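Side-chain contacts in putative branched-chain amino acid ABC transporter, periplasmic branched-chain amino acid-binding protein (Pseudomonas protegens Pf-5, PDB 4RU0), which probably binds a branched-chain amino acid or related small solute in the periplasm and delivers it to an ABC transporter: residues I58-L61 with N62-N65; V251-A254 with A255-F259; V336-E339 with A340-A344; M375-L378 with G379-N383. All coordinates share one frame; numbering follows the deposited sequence.

Contact 1. Residues I58-L61 with N62-N65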
loop_
_atom_site.group_PDB
_atom_site.type_symbol
_atom_site.label_atom_id
_atom_site.label_comp_id
_atom_site.label_asym_id
_atom_site.label_seq_id
_atom_site.Cartn_x
_atom_site.Cartn_y
_atom_site.Cartn_z
ATOM N N ILE A 58 -4.531 0.183 15.660
ATOM C CA ILE A 58 -4.727 0.430 17.065
ATOM C C ILE A 58 -3.911 -0.516 17.948
ATOM O O ILE A 58 -3.232 -0.065 18.854
ATOM C CB ILE A 58 -6.222 0.360 17.434
ATOM C CG1 ILE A 58 -6.982 1.510 16.782
ATOM C CG2 ILE A 58 -6.408 0.437 18.935
ATOM C CD1 ILE A 58 -8.464 1.271 16.628
ATOM N N ASP A 59 -3.928 -1.809 17.646
ATOM C CA ASP A 59 -3.246 -2.761 18.501
ATOM C C ASP A 59 -1.768 -2.490 18.502
ATOM O O ASP A 59 -1.127 -2.572 19.534
ATOM C CB ASP A 59 -3.561 -4.206 18.125
ATOM C CG ASP A 59 -4.991 -4.570 18.401
ATOM O OD1 ASP A 59 -5.482 -5.588 17.882
ATOM O OD2 ASP A 59 -5.645 -3.831 19.146
ATOM N N TYR A 60 -1.212 -2.167 17.346
ATOM C CA TYR A 60 0.205 -1.844 17.299
ATOM C C TYR A 60 0.531 -0.583 18.099
ATOM O O TYR A 60 1.593 -0.492 18.709
ATOM C CB TYR A 60 0.760 -1.785 15.888
ATOM C CG TYR A 60 2.245 -1.596 15.880
ATOM C CD1 TYR A 60 3.088 -2.588 16.327
ATOM C CD2 TYR A 60 2.805 -0.418 15.461
ATOM C CE1 TYR A 60 4.454 -2.416 16.335
ATOM C CE2 TYR A 60 4.168 -0.238 15.473
ATOM C CZ TYR A 60 4.985 -1.244 15.911
ATOM O OH TYR A 60 6.336 -1.060 15.926
ATOM N N LEU A 61 -0.366 0.399 18.056
ATOM C CA LEU A 61 -0.172 1.629 18.822
ATOM C C LEU A 61 -0.298 1.335 20.315
ATOM O O LEU A 61 0.457 1.865 21.134
ATOM C CB LEU A 61 -1.182 2.706 18.408
ATOM C CG LEU A 61 -1.056 3.319 17.009
ATOM C CD1 LEU A 61 -2.183 4.309 16.754
ATOM C CD2 LEU A 61 0.292 3.992 16.824
ATOM N N ASN A 62 -1.264 0.487 20.656
ATOM C CA ASN A 62 -1.461 0.053 22.029
ATOM C C ASN A 62 -0.209 -0.636 22.558
ATOM O O ASN A 62 0.271 -0.334 23.653
ATOM C CB ASN A 62 -2.665 -0.888 22.118
ATOM C CG ASN A 62 -3.584 -0.549 23.273
ATOM O OD1 ASN A 62 -3.137 -0.087 24.325
ATOM N ND2 ASN A 62 -4.879 -0.770 23.080
ATOM N N TYR A 63 0.314 -1.553 21.747
ATOM C CA TYR A 63 1.526 -2.300 22.058
ATOM C C TYR A 63 2.712 -1.385 22.351
ATOM O O TYR A 63 3.411 -1.568 23.342
ATOM C CB TYR A 63 1.865 -3.252 20.899
ATOM C CG TYR A 63 3.247 -3.859 20.979
ATOM C CD1 TYR A 63 3.483 -5.003 21.731
ATOM C CD2 TYR A 63 4.317 -3.290 20.298
ATOM C CE1 TYR A 63 4.748 -5.559 21.808
ATOM C CE2 TYR A 63 5.582 -3.838 20.371
ATOM C CZ TYR A 63 5.793 -4.971 21.125
ATOM O OH TYR A 63 7.054 -5.514 21.195
ATOM N N ILE A 64 2.933 -0.402 21.483
ATOM C CA ILE A 64 4.055 0.523 21.632
ATOM C C ILE A 64 4.000 1.273 22.966
ATOM O O ILE A 64 5.026 1.476 23.616
ATOM C CB ILE A 64 4.096 1.538 20.468
ATOM C CG1 ILE A 64 4.480 0.832 19.168
ATOM C CG2 ILE A 64 5.078 2.666 20.754
ATOM C CD1 ILE A 64 5.895 0.296 19.158
ATOM N N ASN A 65 2.797 1.667 23.375
ATOM C CA ASN A 65 2.613 2.401 24.622
ATOM C C ASN A 65 2.866 1.539 25.853
ATOM O O ASN A 65 3.617 1.920 26.747
ATOM C CB ASN A 65 1.200 2.986 24.695
ATOM C CG ASN A 65 1.090 4.341 24.027
ATOM O OD1 ASN A 65 2.089 5.032 23.821
ATOM N ND2 ASN A 65 -0.131 4.733 23.692
#

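Contact 2. Residues V251-A254 with A255-F259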
loop_
_atom_site.group_PDB
_atom_site.type_symbol
_atom_site.label_atom_id
_atom_site.label_comp_id
_atom_site.label_asym_id
_atom_site.label_seq_id
_atom_site.Cartn_x
_atom_site.Cartn_y
_atom_site.Cartn_z
ATOM N N VAL A 251 -12.233 -13.428 -12.003
ATOM C CA VAL A 251 -11.802 -14.790 -11.735
ATOM C C VAL A 251 -12.856 -15.806 -12.191
ATOM O O VAL A 251 -12.523 -16.771 -12.886
ATOM C CB VAL A 251 -11.483 -14.974 -10.246
ATOM C CG1 VAL A 251 -11.000 -16.378 -9.979
ATOM C CG2 VAL A 251 -10.424 -13.964 -9.819
ATOM N N LYS A 252 -14.115 -15.574 -11.818
ATOM C CA LYS A 252 -15.227 -16.422 -12.249
ATOM C C LYS A 252 -15.300 -16.545 -13.768
ATOM O O LYS A 252 -15.566 -17.623 -14.308
ATOM C CB LYS A 252 -16.565 -15.876 -11.751
ATOM C CG LYS A 252 -16.872 -16.068 -10.284
ATOM C CD LYS A 252 -18.224 -15.429 -9.974
ATOM C CE LYS A 252 -18.538 -15.435 -8.492
ATOM N NZ LYS A 252 -19.746 -14.609 -8.187
ATOM N N THR A 253 -15.090 -15.428 -14.450
ATOM C CA THR A 253 -15.200 -15.409 -15.899
ATOM C C THR A 253 -14.009 -16.127 -16.523
ATOM O O THR A 253 -14.164 -16.868 -17.496
ATOM C CB THR A 253 -15.298 -13.972 -16.433
ATOM O OG1 THR A 253 -16.330 -13.281 -15.722
ATOM C CG2 THR A 253 -15.638 -13.969 -17.916
ATOM N N ALA A 254 -12.826 -15.916 -15.949
ATOM C CA ALA A 254 -11.621 -16.596 -16.407
ATOM C C ALA A 254 -11.823 -18.112 -16.400
ATOM O O ALA A 254 -11.502 -18.794 -17.375
ATOM C CB ALA A 254 -10.429 -16.215 -15.539
ATOM N N ALA A 255 -12.362 -18.630 -15.300
ATOM C CA ALA A 255 -12.600 -20.064 -15.176
ATOM C C ALA A 255 -13.628 -20.519 -16.205
ATOM O O ALA A 255 -13.486 -21.579 -16.810
ATOM C CB ALA A 255 -13.055 -20.412 -13.776
ATOM N N ARG A 256 -14.653 -19.699 -16.410
ATOM C CA ARG A 256 -15.659 -19.982 -17.421
ATOM C C ARG A 256 -15.030 -20.116 -18.810
ATOM O O ARG A 256 -15.377 -21.020 -19.572
ATOM C CB ARG A 256 -16.729 -18.894 -17.423
ATOM C CG ARG A 256 -17.650 -18.937 -18.637
ATOM C CD ARG A 256 -18.878 -18.071 -18.426
ATOM N NE ARG A 256 -19.918 -18.780 -17.690
ATOM C CZ ARG A 256 -20.936 -19.414 -18.266
ATOM N NH1 ARG A 256 -21.839 -20.039 -17.520
ATOM N NH2 ARG A 256 -21.054 -19.422 -19.588
ATOM N N PHE A 257 -14.096 -19.226 -19.130
ATOM C CA PHE A 257 -13.441 -19.246 -20.435
ATOM C C PHE A 257 -12.231 -20.184 -20.471
ATOM O O PHE A 257 -11.551 -20.284 -21.480
ATOM C CB PHE A 257 -13.014 -17.836 -20.842
ATOM C CG PHE A 257 -14.097 -17.047 -21.530
ATOM C CD1 PHE A 257 -15.053 -16.356 -20.794
ATOM C CD2 PHE A 257 -14.151 -16.983 -22.916
ATOM C CE1 PHE A 257 -16.046 -15.620 -21.429
ATOM C CE2 PHE A 257 -15.144 -16.249 -23.557
ATOM C CZ PHE A 257 -16.091 -15.568 -22.810
ATOM N N GLY A 258 -11.962 -20.861 -19.365
ATOM C CA GLY A 258 -10.925 -21.874 -19.334
ATOM C C GLY A 258 -9.509 -21.354 -19.197
ATOM O O GLY A 258 -8.553 -22.104 -19.414
ATOM N N PHE A 259 -9.352 -20.083 -18.842
ATOM C CA PHE A 259 -8.008 -19.555 -18.628
ATOM C C PHE A 259 -7.508 -19.993 -17.253
ATOM O O PHE A 259 -8.250 -19.931 -16.274
ATOM C CB PHE A 259 -7.974 -18.034 -18.758
ATOM C CG PHE A 259 -6.580 -17.470 -18.788
ATOM C CD1 PHE A 259 -5.852 -17.452 -19.969
ATOM C CD2 PHE A 259 -5.985 -16.989 -17.627
ATOM C CE1 PHE A 259 -4.566 -16.956 -19.999
ATOM C CE2 PHE A 259 -4.699 -16.488 -17.645
ATOM C CZ PHE A 259 -3.984 -16.470 -18.831
#

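Contact 3. Residues V336-E339 with A340-A344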
loop_
_atom_site.group_PDB
_atom_site.type_symbol
_atom_site.label_atom_id
_atom_site.label_comp_id
_atom_site.label_asym_id
_atom_site.label_seq_id
_atom_site.Cartn_x
_atom_site.Cartn_y
_atom_site.Cartn_z
ATOM N N VAL A 336 5.200 2.285 10.050
ATOM C CA VAL A 336 5.902 3.251 9.213
ATOM C C VAL A 336 5.909 4.623 9.876
ATOM O O VAL A 336 6.946 5.277 9.967
ATOM C CB VAL A 336 5.264 3.346 7.817
ATOM C CG1 VAL A 336 5.782 4.560 7.061
ATOM C CG2 VAL A 336 5.540 2.082 7.037
ATOM N N ALA A 337 4.745 5.039 10.354
ATOM C CA ALA A 337 4.617 6.308 11.044
ATOM C C ALA A 337 5.437 6.305 12.332
ATOM O O ALA A 337 6.155 7.264 12.619
ATOM C CB ALA A 337 3.158 6.601 11.335
ATOM N N VAL A 338 5.334 5.217 13.093
ATOM C CA VAL A 338 6.067 5.067 14.351
ATOM C C VAL A 338 7.580 5.177 14.152
ATOM O O VAL A 338 8.258 5.875 14.904
ATOM C CB VAL A 338 5.735 3.721 15.033
ATOM C CG1 VAL A 338 6.729 3.417 16.140
ATOM C CG2 VAL A 338 4.320 3.741 15.581
ATOM N N GLU A 339 8.103 4.502 13.133
ATOM C CA GLU A 339 9.530 4.576 12.832
ATOM C C GLU A 339 9.935 5.962 12.336
ATOM O O GLU A 339 11.041 6.431 12.610
ATOM C CB GLU A 339 9.918 3.518 11.798
ATOM C CG GLU A 339 9.863 2.098 12.332
ATOM C CD GLU A 339 10.763 1.891 13.542
ATOM O OE1 GLU A 339 10.251 1.418 14.580
ATOM O OE2 GLU A 339 11.974 2.199 13.456
ATOM N N ALA A 340 9.038 6.609 11.595
ATOM C CA ALA A 340 9.279 7.964 11.116
ATOM C C ALA A 340 9.418 8.915 12.296
ATOM O O ALA A 340 10.333 9.738 12.343
ATOM C CB ALA A 340 8.156 8.417 10.193
ATOM N N ILE A 341 8.496 8.789 13.243
ATOM C CA ILE A 341 8.529 9.576 14.465
ATOM C C ILE A 341 9.811 9.296 15.240
ATOM O O ILE A 341 10.531 10.221 15.623
ATOM C CB ILE A 341 7.308 9.277 15.353
ATOM C CG1 ILE A 341 6.034 9.794 14.685
ATOM C CG2 ILE A 341 7.489 9.896 16.734
ATOM C CD1 ILE A 341 4.764 9.290 15.321
ATOM N N ARG A 342 10.092 8.012 15.447
ATOM C CA ARG A 342 11.299 7.572 16.135
ATOM C C ARG A 342 12.550 8.139 15.475
ATOM O O ARG A 342 13.451 8.624 16.153
ATOM C CB ARG A 342 11.361 6.042 16.166
ATOM C CG ARG A 342 12.655 5.472 16.728
ATOM C CD ARG A 342 12.570 3.962 16.922
ATOM N NE ARG A 342 11.614 3.593 17.962
ATOM C CZ ARG A 342 10.466 2.963 17.738
ATOM N NH1 ARG A 342 10.126 2.626 16.505
ATOM N NH2 ARG A 342 9.657 2.667 18.744
ATOM N N THR A 343 12.590 8.091 14.149
ATOM C CA THR A 343 13.731 8.597 13.394
ATOM C C THR A 343 13.960 10.084 13.652
ATOM O O THR A 343 15.098 10.531 13.789
ATOM C CB THR A 343 13.543 8.372 11.875
ATOM O OG1 THR A 343 13.211 7.002 11.628
ATOM C CG2 THR A 343 14.807 8.733 11.108
ATOM N N ALA A 344 12.870 10.843 13.720
ATOM C CA ALA A 344 12.962 12.289 13.866
ATOM C C ALA A 344 13.364 12.680 15.288
ATOM O O ALA A 344 14.098 13.645 15.481
ATOM C CB ALA A 344 11.642 12.952 13.481
#

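Contact 4. Residues M375-L378 with G379-N383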
loop_
_atom_site.group_PDB
_atom_site.type_symbol
_atom_site.label_atom_id
_atom_site.label_comp_id
_atom_site.label_asym_id
_atom_site.label_seq_id
_atom_site.Cartn_x
_atom_site.Cartn_y
_atom_site.Cartn_z
HETATM N N MSE A 375 11.845 -5.051 15.704
HETATM C CA MSE A 375 10.417 -4.827 15.879
HETATM C C MSE A 375 9.609 -6.030 15.424
HETATM O O MSE A 375 8.390 -6.063 15.584
HETATM C CB MSE A 375 9.962 -3.567 15.138
HETATM C CG MSE A 375 10.685 -3.280 13.840
HETATM SE SE MSE A 375 9.929 -1.720 12.929
HETATM C CE MSE A 375 11.332 -1.410 11.627
ATOM N N GLY A 376 10.295 -7.022 14.863
ATOM C CA GLY A 376 9.666 -8.275 14.494
ATOM C C GLY A 376 8.852 -8.211 13.218
ATOM O O GLY A 376 7.839 -8.901 13.088
ATOM N N TYR A 377 9.298 -7.393 12.269
ATOM C CA TYR A 377 8.603 -7.252 10.992
ATOM C C TYR A 377 9.388 -7.857 9.832
ATOM O O TYR A 377 9.237 -7.425 8.689
ATOM C CB TYR A 377 8.325 -5.775 10.695
ATOM C CG TYR A 377 7.103 -5.210 11.385
ATOM C CD1 TYR A 377 5.898 -5.073 10.705
ATOM C CD2 TYR A 377 7.159 -4.802 12.712
ATOM C CE1 TYR A 377 4.779 -4.551 11.328
ATOM C CE2 TYR A 377 6.048 -4.282 13.344
ATOM C CZ TYR A 377 4.861 -4.159 12.649
ATOM O OH TYR A 377 3.752 -3.639 13.276
ATOM N N LEU A 378 10.214 -8.859 10.121
ATOM C CA LEU A 378 11.136 -9.395 9.119
ATOM C C LEU A 378 10.436 -9.940 7.872
ATOM O O LEU A 378 10.767 -9.551 6.748
ATOM C CB LEU A 378 12.013 -10.481 9.735
ATOM C CG LEU A 378 13.224 -10.850 8.878
ATOM C CD1 LEU A 378 14.018 -9.602 8.511
ATOM C CD2 LEU A 378 14.105 -11.859 9.594
ATOM N N GLY A 379 9.463 -10.826 8.055
ATOM C CA GLY A 379 8.742 -11.356 6.907
ATOM C C GLY A 379 7.555 -10.515 6.463
ATOM O O GLY A 379 6.982 -10.748 5.392
ATOM N N LEU A 380 7.188 -9.530 7.281
ATOM C CA LEU A 380 5.945 -8.791 7.088
ATOM C C LEU A 380 6.134 -7.496 6.298
ATOM O O LEU A 380 5.296 -7.132 5.471
ATOM C CB LEU A 380 5.314 -8.485 8.449
ATOM C CG LEU A 380 3.917 -7.869 8.468
ATOM C CD1 LEU A 380 2.965 -8.649 7.574
ATOM C CD2 LEU A 380 3.396 -7.827 9.895
HETATM N N MSE A 381 7.239 -6.807 6.555
HETATM C CA MSE A 381 7.510 -5.524 5.921
HETATM C C MSE A 381 8.896 -5.519 5.287
HETATM O O MSE A 381 9.838 -6.089 5.834
HETATM C CB MSE A 381 7.389 -4.393 6.943
HETATM C CG MSE A 381 7.766 -3.016 6.414
HETATM SE SE MSE A 381 7.885 -1.700 7.855
HETATM C CE MSE A 381 6.188 -2.105 8.703
ATOM N N GLN A 382 9.017 -4.876 4.131
ATOM C CA GLN A 382 10.295 -4.799 3.433
ATOM C C GLN A 382 11.211 -3.738 4.039
ATOM O O GLN A 382 10.812 -3.000 4.940
ATOM C CB GLN A 382 10.066 -4.502 1.950
ATOM C CG GLN A 382 9.438 -3.147 1.682
ATOM C CD GLN A 382 8.919 -3.013 0.263
ATOM O OE1 GLN A 382 9.631 -2.556 -0.632
ATOM N NE2 GLN A 382 7.670 -3.411 0.052
ATOM N N ASN A 383 12.442 -3.672 3.542
ATOM C CA ASN A 383 13.347 -2.582 3.884
ATOM C C ASN A 383 12.821 -1.253 3.351
ATOM O O ASN A 383 12.147 -1.207 2.320
ATOM C CB ASN A 383 14.754 -2.840 3.333
ATOM C CG ASN A 383 15.484 -3.949 4.075
ATOM O OD1 ASN A 383 14.870 -4.761 4.769
ATOM N ND2 ASN A 383 16.806 -3.984 3.934
#

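Contact 1. Residues I58-L61 with N62-N65
Asn62 N donates to Ile58 O over 2.7 Å, the shortest of four i to i+4 backbone bonds that run from this turn of helix 47-67 to the next. The N-H points almost straight at its acceptor, at 163°. Tyr63, Ile64 and Asn65 repeat the bond to Asp59, Tyr60 and Leu61, and the last of them, Asn65 N to Leu61 O, has stretched to 3.2 Å.

On the apolar side of the helix the phenol ring of Tyr60 lies along the following turn. Its CG stands anti to the backbone N (chi1 -174°), which carries the ring forward over Ile64. Ile64 CG1 sits over one face, 4.1 Å from the ring centroid and 20° off the normal, a CH-pi contact displaced toward the rim. Ile64 CD1 reaches further along the ring to Tyr60 OH, at 3.5 Å. Tyr63 meets the same ring at a slant, its CD2 lying 4.1 Å from Tyr60 CE1.

Beyond this pair of turns, Tyr60 packs on Leu331, Ala334 and Ala335 of helix 325-348. Asp59 turns its carboxylate to Asp315 N and Tyr327 OH, while Leu61 lies on Leu76 and Trp78 of strand 76-82. The arrangement is that of the crossover helix in a beta-alpha-beta unit, here strand 34-40, helix 47-67 and strand 76-82 of the periplasmic binding protein fold.

Contact 2. Residues V251-A254 with A255-F259
A Schellman motif ends helix 246-256, the crossover helix between strands 237-241 and 264-266. Gly258, with a positive phi of 80°, turns the chain out of the helix, a backbone conformation that favours glycine. Phe259 N then reaches back to Ala254 O at 2.9 Å, and Gly258 N bonds to Ala255 O. Before the turn, the regular i to i+4 ladder is carried by Ala255, Arg256 and Phe257, which donate to Val251, Lys252 and Thr253.

Two aromatic side chains flank this end. Phe259 lies against Pro235 and Ile264, with its CB 4.4 Å from Ala254 CB, and so joins the turn to the start of the next strand. Phe257 instead runs beside Thr253, the two side chains pointing the same way, and also packs on Trp227 and Arg228 of helix 224-233. The methyl of Thr253, CG2, meets the Phe257 ring at CD1, 3.8 Å away, because CG2 is anti to the backbone N, which leaves OG1 beside that N and bonded to Val249 O one turn back. Replacing Phe257 by an alanine would take the ring from the Thr253 methyl and Trp227 and is likely to open a gap between the helix end and helix 224-233. Thr253 O lies in the plane of the Phe257 ring at its edge, 3.5 Å from CD1, while accepting the Phe257 N-H at 2.9 Å.

Contact 3. Residues V336-E339 with A340-A344
This is a turn-to-turn contact within the long helix 325-348 of the periplasmic binding protein fold, largely buried, where an i to i+3 acid-base pair lies on one side and aliphatic side chains on another. Ala340, Ile341, Arg342 and Thr343 each donate their backbone N-H to the carbonyl four residues earlier; the bond from Arg342 N to Val338 O, at 2.9 Å, is close to straight at 167°. Ala337 and Ile341, one turn apart, lie on strand 34-40, touching Phe36 and Gln34.

Glu339 and Arg342 run side by side and point the same way. Each chain has one bend, the glutamate at chi2 and the arginine at chi3, and the carboxylate comes to the edge of the guanidinium. The pair is a salt bridge between Glu339 OE1 and Arg342 NH1, but the two atoms are modelled too close together, so their separation is doubtful. Glu339 OE1 also forms a salt bridge with Arg371, and this carboxylate, set between two guanidinium groups, would probably offset their mutual repulsion.

Val338 comes at the arginine aslant from the preceding turn. With CG1 anti to the backbone N (chi1 166°), this methyl is directed along the helix to the guanidinium, where Val338 CG1 lies 4.1 Å from Arg342 CZ.

Contact 4. Residues M375-L378 with G379-N383
Tyr377 and Leu380 point the same way and lie side by side, while Met381 crosses the tyrosine obliquely, so that two aliphatic ends converge on one part of the phenol ring. Leu380 CD2 is equally near to two ring atoms, 3.8 Å from both Tyr377 CD1 and CE1. The selenomethionine Met381 comes closer with its terminal methyl, CE, 3.6 Å from Tyr377 CD1. Its selenium stands back, 5.5 Å from the ring centroid and 35° off the normal, in a slanted Met-aromatic contact. The Met381 chain is extended to the selenium and then bends at chi3 (-49°), and this last bend turns the methyl back to the ring.

The backbone holds the three side chains together. Tyr377 O accepts a sound bond from Met381 N at 3.0 Å and a weak one from Leu380 N at 3.3 Å, closing a tight turn through Leu378 and Gly379. A serine in place of Tyr377 would remove the ring shared by Leu380 and Met381 and is likely to leave both side chains freer to turn, with a gap between them and the preceding helix.

That helix, 369-375, ends in a Schellman motif at Gly376, whose positive phi starts the chain toward strand 384-385. Tyr377 packs back on Leu372 and, together with Leu380, on Ile300 of helix 299-309. Met381 lies on Val332 and Ala335 of helix 325-348, so the loop packs against all three helices.

In the fold
Contacts 1, 3 and 4 form one buried neighbourhood. Contact 2, partly open to solvent, lies far off, on the opposite side of the chain's centre from contacts 1 and 3, its centre 35 to 45 Å from those of the others. Helix 325-348 is the shared element: Val338 of contact 3 packs on Tyr60 and Leu61 of contact 1, and the side chain of Met375 in contact 4 lies against Glu339. Tyr60 CD1 also approaches Tyr377 OH at 3.3 Å, joining contacts 1 and 4. Their chemistry differs: aromatic-aliphatic packing in contact 1, an acid-base pair with a buried glutamate in contact 3, and a selenomethionine-aromatic cluster in contact 4. Contacts 2 and 4 both include a glycine that ends a helix.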